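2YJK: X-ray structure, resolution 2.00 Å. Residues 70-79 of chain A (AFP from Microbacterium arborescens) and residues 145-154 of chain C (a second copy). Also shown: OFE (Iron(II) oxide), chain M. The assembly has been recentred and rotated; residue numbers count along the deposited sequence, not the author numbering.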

# COMPACT_ATOMS: atom_id res chain seq x y z
N ASP A 70 -14.22 5.16 21.88
CA ASP A 70 -14.52 6.14 20.87
C ASP A 70 -15.89 5.85 20.29
O ASP A 70 -16.67 6.76 20.14
CB ASP A 70 -13.48 6.16 19.71
CG ASP A 70 -13.49 7.51 18.92
OD1 ASP A 70 -13.12 8.60 19.48
OD2 ASP A 70 -13.83 7.50 17.70
N THR A 71 -16.17 4.60 19.95
CA THR A 71 -17.45 4.30 19.30
C THR A 71 -18.62 4.55 20.27
O THR A 71 -19.63 5.12 19.89
CB THR A 71 -17.46 2.82 18.86
OG1 THR A 71 -16.51 2.70 17.83
CG2 THR A 71 -18.78 2.38 18.26
N ALA A 72 -18.50 4.07 21.51
CA ALA A 72 -19.52 4.34 22.56
C ALA A 72 -19.67 5.85 22.86
O ALA A 72 -20.76 6.37 22.86
CB ALA A 72 -19.11 3.59 23.83
N ALA A 73 -18.56 6.59 23.01
CA ALA A 73 -18.62 8.02 23.36
C ALA A 73 -19.27 8.77 22.20
O ALA A 73 -20.14 9.66 22.40
CB ALA A 73 -17.19 8.62 23.63
N GLU A 74 -18.91 8.39 20.99
CA GLU A 74 -19.49 9.08 19.85
C GLU A 74 -20.95 8.74 19.56
O GLU A 74 -21.63 9.55 19.03
CB GLU A 74 -18.63 8.86 18.61
CG GLU A 74 -17.40 9.69 18.84
CD GLU A 74 -16.45 9.79 17.68
OE1 GLU A 74 -16.52 8.95 16.71
OE2 GLU A 74 -15.63 10.74 17.77
N ARG A 75 -21.40 7.54 19.87
CA ARG A 75 -22.88 7.27 19.89
C ARG A 75 -23.59 8.20 20.89
O ARG A 75 -24.59 8.85 20.53
CB ARG A 75 -23.15 5.78 20.20
CG ARG A 75 -24.59 5.28 20.14
CD ARG A 75 -25.20 5.57 18.76
NE ARG A 75 -26.65 5.46 18.85
CZ ARG A 75 -27.49 5.86 17.90
NH1 ARG A 75 -27.04 6.38 16.76
NH2 ARG A 75 -28.79 5.71 18.09
N ILE A 76 -23.09 8.31 22.12
CA ILE A 76 -23.68 9.28 23.10
C ILE A 76 -23.77 10.72 22.53
O ILE A 76 -24.88 11.33 22.51
CB ILE A 76 -22.94 9.30 24.41
CG1 ILE A 76 -23.16 7.96 25.11
CG2 ILE A 76 -23.38 10.52 25.31
CD1 ILE A 76 -22.02 7.61 26.07
N VAL A 77 -22.65 11.23 22.02
CA VAL A 77 -22.65 12.60 21.44
C VAL A 77 -23.52 12.73 20.21
O VAL A 77 -24.22 13.76 20.04
CB VAL A 77 -21.24 13.12 21.14
CG1 VAL A 77 -21.33 14.50 20.48
CG2 VAL A 77 -20.45 13.20 22.47
N ALA A 78 -23.53 11.69 19.38
CA ALA A 78 -24.44 11.69 18.24
C ALA A 78 -25.91 11.84 18.69
O ALA A 78 -26.71 12.49 18.00
CB ALA A 78 -24.23 10.41 17.33
N LEU A 79 -26.25 11.26 19.84
CA LEU A 79 -27.57 11.41 20.42
C LEU A 79 -27.83 12.81 21.00
O LEU A 79 -28.94 13.10 21.45
CB LEU A 79 -27.83 10.31 21.46
CG LEU A 79 -27.95 8.88 20.87
CD1 LEU A 79 -27.95 7.82 21.92
CD2 LEU A 79 -29.28 8.78 20.09
N LYS C 145 -28.54 3.53 9.82
CA LYS C 145 -28.85 4.55 10.87
C LYS C 145 -27.64 5.00 11.75
O LYS C 145 -27.49 6.19 12.04
CB LYS C 145 -30.01 4.12 11.76
CG LYS C 145 -30.61 5.34 12.45
CD LYS C 145 -31.84 4.97 13.30
CE LYS C 145 -32.57 6.24 13.89
NZ LYS C 145 -31.68 7.01 14.77
N ARG C 146 -26.79 4.08 12.16
CA ARG C 146 -25.60 4.47 12.94
C ARG C 146 -24.73 5.45 12.15
O ARG C 146 -24.33 6.51 12.70
CB ARG C 146 -24.71 3.27 13.34
CG ARG C 146 -25.31 2.46 14.46
CD ARG C 146 -24.45 1.27 14.72
NE ARG C 146 -23.08 1.65 15.07
CZ ARG C 146 -22.13 0.77 15.38
NH1 ARG C 146 -22.42 -0.52 15.42
NH2 ARG C 146 -20.91 1.15 15.64
N GLY C 147 -24.44 5.12 10.90
CA GLY C 147 -23.64 6.01 10.05
C GLY C 147 -24.29 7.36 9.79
O GLY C 147 -23.61 8.38 9.81
N VAL C 148 -25.60 7.38 9.56
CA VAL C 148 -26.31 8.58 9.23
C VAL C 148 -26.39 9.50 10.46
O VAL C 148 -26.11 10.72 10.34
CB VAL C 148 -27.72 8.25 8.64
CG1 VAL C 148 -28.56 9.55 8.34
CG2 VAL C 148 -27.59 7.52 7.29
N ASP C 149 -26.67 8.92 11.63
CA ASP C 149 -26.61 9.58 12.96
C ASP C 149 -25.29 10.26 13.21
O ASP C 149 -25.22 11.40 13.70
CB ASP C 149 -26.85 8.58 14.09
CG ASP C 149 -28.34 8.33 14.34
OD1 ASP C 149 -29.13 9.13 13.80
OD2 ASP C 149 -28.73 7.36 15.03
N LYS C 150 -24.21 9.60 12.82
CA LYS C 150 -22.92 10.21 13.05
C LYS C 150 -22.63 11.40 12.07
O LYS C 150 -22.13 12.45 12.49
CB LYS C 150 -21.86 9.11 13.02
CG LYS C 150 -20.45 9.62 13.19
CD LYS C 150 -19.43 8.46 13.05
CE LYS C 150 -18.08 8.94 13.55
NZ LYS C 150 -16.96 8.04 13.15
N ASP C 151 -22.91 11.21 10.78
CA ASP C 151 -22.81 12.25 9.75
C ASP C 151 -23.66 13.46 10.13
O ASP C 151 -23.22 14.60 9.99
CB ASP C 151 -23.25 11.72 8.39
CG ASP C 151 -22.18 10.71 7.78
OD1 ASP C 151 -20.98 10.75 8.22
OD2 ASP C 151 -22.58 9.90 6.89
N ARG C 152 -24.85 13.23 10.66
CA ARG C 152 -25.69 14.31 11.17
C ARG C 152 -24.99 15.10 12.31
O ARG C 152 -25.02 16.33 12.30
CB ARG C 152 -27.02 13.76 11.64
CG ARG C 152 -28.10 14.81 11.98
CD ARG C 152 -29.30 14.19 12.70
NE ARG C 152 -30.28 15.23 13.05
CZ ARG C 152 -30.47 15.75 14.26
NH1 ARG C 152 -29.81 15.31 15.31
NH2 ARG C 152 -31.37 16.72 14.44
N TRP C 153 -24.36 14.40 13.26
CA TRP C 153 -23.67 15.07 14.32
C TRP C 153 -22.54 15.96 13.75
O TRP C 153 -22.43 17.13 14.12
CB TRP C 153 -23.16 14.04 15.33
CG TRP C 153 -21.98 14.49 16.19
CD1 TRP C 153 -21.85 15.67 16.85
CD2 TRP C 153 -20.76 13.74 16.47
NE1 TRP C 153 -20.62 15.73 17.50
CE2 TRP C 153 -19.94 14.56 17.30
CE3 TRP C 153 -20.28 12.46 16.08
CZ2 TRP C 153 -18.66 14.15 17.78
CZ3 TRP C 153 -19.00 12.03 16.57
CH2 TRP C 153 -18.21 12.88 17.40
N PHE C 154 -21.71 15.39 12.86
CA PHE C 154 -20.62 16.14 12.26
C PHE C 154 -21.09 17.41 11.58
O PHE C 154 -20.45 18.43 11.70
CB PHE C 154 -19.84 15.30 11.28
CG PHE C 154 -18.92 14.32 11.92
CD1 PHE C 154 -18.93 14.08 13.28
CD2 PHE C 154 -18.06 13.57 11.13
CE1 PHE C 154 -18.05 13.15 13.85
CE2 PHE C 154 -17.19 12.65 11.71
CZ PHE C 154 -17.20 12.45 13.08
FE OFE M . -13.36 9.93 17.43
O OFE M . -11.06 9.09 16.93
O HOH W 1 -24.10 6.67 15.63
O HOH W 2 -27.06 12.52 15.34

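Helices from neighbouring subunits often meet through small residues where their backbones come close and through ion pairs and aromatic contacts around that point, and this interface is a compact example. The two helices cross at 66°, their axes approaching to 9.3 Å. The closest CA pair is that of Ala78(A) and Trp153(C), 5.2 Å apart; the methyl of Ala78(A) takes up little room, and its CB sits 3.9 Å from Asp149(C) O.

Charge pairing centres on Asp149(C). Arg75(A) NH1 donates to Asp149(C) OD2 at 2.6 Å, nearly linearly and at the guanidinium edge, forming a salt bridge. The same OD2 accepts from Lys145(C) NZ at 3.0 Å, so one carboxylate lies between two cations. A longer salt bridge joins Glu74(A) OE1 to Lys150(C) NZ at 3.7 Å.

Glu74(A) also serves the metal: its OE2 binds OFE FE at 2.4 Å, alongside both carboxylate oxygens of Asp70(A).

Aromatic packing centres on Trp153(C). Glu74(A) OE2 lies near the ring plane, 3.4 Å from Trp153(C) CH2, where the C-H edge is slightly positive. The methyl CG1 of Val77(A) sits over the electron-rich face in a favourable apolar CH-pi contact, 3.5 Å from Trp153(C) CE2.

Water completes the seam. Water 1 links Arg75(A) NH1 to Arg146(C) O, and water 2 donates to the carbonyl oxygens of Ala78(A) and Asp149(C).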